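PDB 1R8W: glycerol dehydratase from Clostridium butyricum, which probably acts as a glycyl-radical lyase of the pyruvate formate-lyase-like family, removing water from glycerol as its name implies. Local coordinates for residues F450-R455 with V646-L651. Numbering follows the deposited sequence.
Sequences FFNLAR and VYFGSL
Phe-648 reaches from helix 644-650 to the junction where strand 449-452 turns into helix 453-461, and most of the apolar contact is made by its ring. Asn-452 CB lies over one face in a CH-pi contact, 3.9 Å from the Phe-648 ring centroid and offset toward the rim. The two side chains run past each other in opposite directions, with amide and ring planes 30° apart, which brings Asn-452 ND2 to 3.3 Å from Phe-648 CB. The far end of the ring meets the strand: Phe-648 CZ packs 3.8 Å from Phe-450 CB, and Phe-450 O lies at the ring edge, near its plane.

Among the polar groups, Asn-452 is the N-cap of helix 453-461: with chi1 at -169°, CG sits beside its own carbonyl carbon and OD1 turns back to the first turn. There OD1 accepts from Arg-455 N at 3.0 Å, the donor standing above the carbonyl plane, while ND2 bonds Thr-652 OG1, just beyond helix 644-650. Arg-455 NE passes 3.6 Å from Leu-651 O, and its NH2 forms a salt bridge with Asp-466 OD2.

Strand 449-452 lies in a mixed sheet between strands 152-153 and 543-551. Phe-451 leaves it on the side away from 646-651 and packs on helix 484-516. Val-551 of strand 543-551 and Leu-665 of a loop also touch the Phe-648 side chain.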
loop_
_atom_site.group_PDB
_atom_site.type_symbol
_atom_site.label_atom_id
_atom_site.label_comp_id
_atom_site.label_asym_id
_atom_site.label_seq_id
_atom_site.Cartn_x
_atom_site.Cartn_y
_atom_site.Cartn_z
ATOM N N PHE A 450 -21.034 9.048 -14.430
ATOM C CA PHE A 450 -22.185 9.417 -15.252
ATOM C C PHE A 450 -21.792 9.037 -16.666
ATOM O O PHE A 450 -20.734 9.440 -17.154
ATOM C CB PHE A 450 -22.471 10.916 -15.195
ATOM C CG PHE A 450 -23.221 11.343 -13.972
ATOM C CD1 PHE A 450 -22.671 12.264 -13.087
ATOM C CD2 PHE A 450 -24.484 10.824 -13.700
ATOM C CE1 PHE A 450 -23.371 12.665 -11.943
ATOM C CE2 PHE A 450 -25.192 11.216 -12.562
ATOM C CZ PHE A 450 -24.636 12.136 -11.681
ATOM N N PHE A 451 -22.645 8.254 -17.311
ATOM C CA PHE A 451 -22.397 7.768 -18.663
ATOM C C PHE A 451 -23.435 8.364 -19.624
ATOM O O PHE A 451 -24.644 8.284 -19.369
ATOM C CB PHE A 451 -22.489 6.241 -18.657
ATOM C CG PHE A 451 -22.009 5.592 -19.919
ATOM C CD1 PHE A 451 -20.689 5.181 -20.043
ATOM C CD2 PHE A 451 -22.887 5.368 -20.976
ATOM C CE1 PHE A 451 -20.249 4.548 -21.203
ATOM C CE2 PHE A 451 -22.455 4.737 -22.142
ATOM C CZ PHE A 451 -21.138 4.326 -22.255
ATOM N N ASN A 452 -22.961 8.956 -20.718
ATOM C CA ASN A 452 -23.851 9.572 -21.700
ATOM C C ASN A 452 -24.301 8.556 -22.753
ATOM O O ASN A 452 -23.557 8.241 -23.683
ATOM C CB ASN A 452 -23.143 10.744 -22.382
ATOM C CG ASN A 452 -24.087 11.588 -23.217
ATOM O OD1 ASN A 452 -25.011 11.067 -23.850
ATOM N ND2 ASN A 452 -23.854 12.897 -23.236
ATOM N N LEU A 453 -25.523 8.054 -22.605
ATOM C CA LEU A 453 -26.071 7.065 -23.527
ATOM C C LEU A 453 -26.321 7.606 -24.938
ATOM O O LEU A 453 -26.089 6.908 -25.919
ATOM C CB LEU A 453 -27.372 6.492 -22.955
ATOM C CG LEU A 453 -27.284 5.785 -21.593
ATOM C CD1 LEU A 453 -28.690 5.553 -21.057
ATOM C CD2 LEU A 453 -26.526 4.467 -21.720
ATOM N N ALA A 454 -26.793 8.845 -25.039
ATOM C CA ALA A 454 -27.068 9.458 -26.337
ATOM C C ALA A 454 -25.791 9.539 -27.165
ATOM O O ALA A 454 -25.810 9.418 -28.391
ATOM C CB ALA A 454 -27.652 10.850 -26.138
ATOM N N ARG A 455 -24.679 9.737 -26.473
ATOM C CA ARG A 455 -23.374 9.848 -27.104
ATOM C C ARG A 455 -22.990 8.559 -27.838
ATOM O O ARG A 455 -22.281 8.595 -28.839
ATOM C CB ARG A 455 -22.340 10.168 -26.030
ATOM C CG ARG A 455 -21.094 10.827 -26.533
ATOM C CD ARG A 455 -21.308 12.293 -26.846
ATOM N NE ARG A 455 -20.025 12.905 -27.166
ATOM C CZ ARG A 455 -19.309 12.624 -28.251
ATOM N NH1 ARG A 455 -19.755 11.750 -29.139
ATOM N NH2 ARG A 455 -18.123 13.188 -28.428
ATOM N N VAL A 646 -28.282 18.254 -18.705
ATOM C CA VAL A 646 -28.118 19.518 -19.417
ATOM C C VAL A 646 -26.685 19.651 -19.941
ATOM O O VAL A 646 -26.471 19.947 -21.117
ATOM C CB VAL A 646 -28.431 20.726 -18.498
ATOM C CG1 VAL A 646 -28.168 22.031 -19.239
ATOM C CG2 VAL A 646 -29.885 20.667 -18.032
ATOM N N TYR A 647 -25.705 19.427 -19.070
ATOM C CA TYR A 647 -24.303 19.513 -19.463
ATOM C C TYR A 647 -24.000 18.483 -20.548
ATOM O O TYR A 647 -23.379 18.800 -21.560
ATOM C CB TYR A 647 -23.388 19.268 -18.258
ATOM C CG TYR A 647 -21.910 19.278 -18.600
ATOM C CD1 TYR A 647 -21.277 20.454 -19.009
ATOM C CD2 TYR A 647 -21.147 18.115 -18.525
ATOM C CE1 TYR A 647 -19.928 20.473 -19.332
ATOM C CE2 TYR A 647 -19.790 18.123 -18.847
ATOM C CZ TYR A 647 -19.189 19.307 -19.248
ATOM O OH TYR A 647 -17.845 19.334 -19.551
ATOM N N PHE A 648 -24.426 17.245 -20.324
ATOM C CA PHE A 648 -24.205 16.180 -21.297
ATOM C C PHE A 648 -24.857 16.570 -22.620
ATOM O O PHE A 648 -24.324 16.291 -23.694
ATOM C CB PHE A 648 -24.805 14.853 -20.799
ATOM C CG PHE A 648 -23.830 13.971 -20.043
ATOM C CD1 PHE A 648 -24.253 12.754 -19.503
ATOM C CD2 PHE A 648 -22.491 14.330 -19.899
ATOM C CE1 PHE A 648 -23.358 11.912 -18.835
ATOM C CE2 PHE A 648 -21.592 13.494 -19.233
ATOM C CZ PHE A 648 -22.028 12.283 -18.703
ATOM N N GLY A 649 -26.012 17.222 -22.532
ATOM C CA GLY A 649 -26.719 17.639 -23.727
ATOM C C GLY A 649 -25.912 18.594 -24.586
ATOM O O GLY A 649 -25.894 18.472 -25.811
ATOM N N SER A 650 -25.233 19.539 -23.944
ATOM C CA SER A 650 -24.433 20.523 -24.663
ATOM C C SER A 650 -23.223 19.910 -25.356
ATOM O O SER A 650 -22.608 20.548 -26.212
ATOM C CB SER A 650 -23.970 21.632 -23.715
ATOM O OG SER A 650 -23.051 21.143 -22.760
ATOM N N LEU A 651 -22.886 18.675 -24.998
ATOM C CA LEU A 651 -21.744 17.993 -25.602
ATOM C C LEU A 651 -22.160 16.926 -26.608
ATOM O O LEU A 651 -21.312 16.223 -27.164
ATOM C CB LEU A 651 -20.882 17.345 -24.515
ATOM C CG LEU A 651 -20.198 18.276 -23.510
ATOM C CD1 LEU A 651 -19.478 17.452 -22.443
ATOM C CD2 LEU A 651 -19.226 19.175 -24.248
#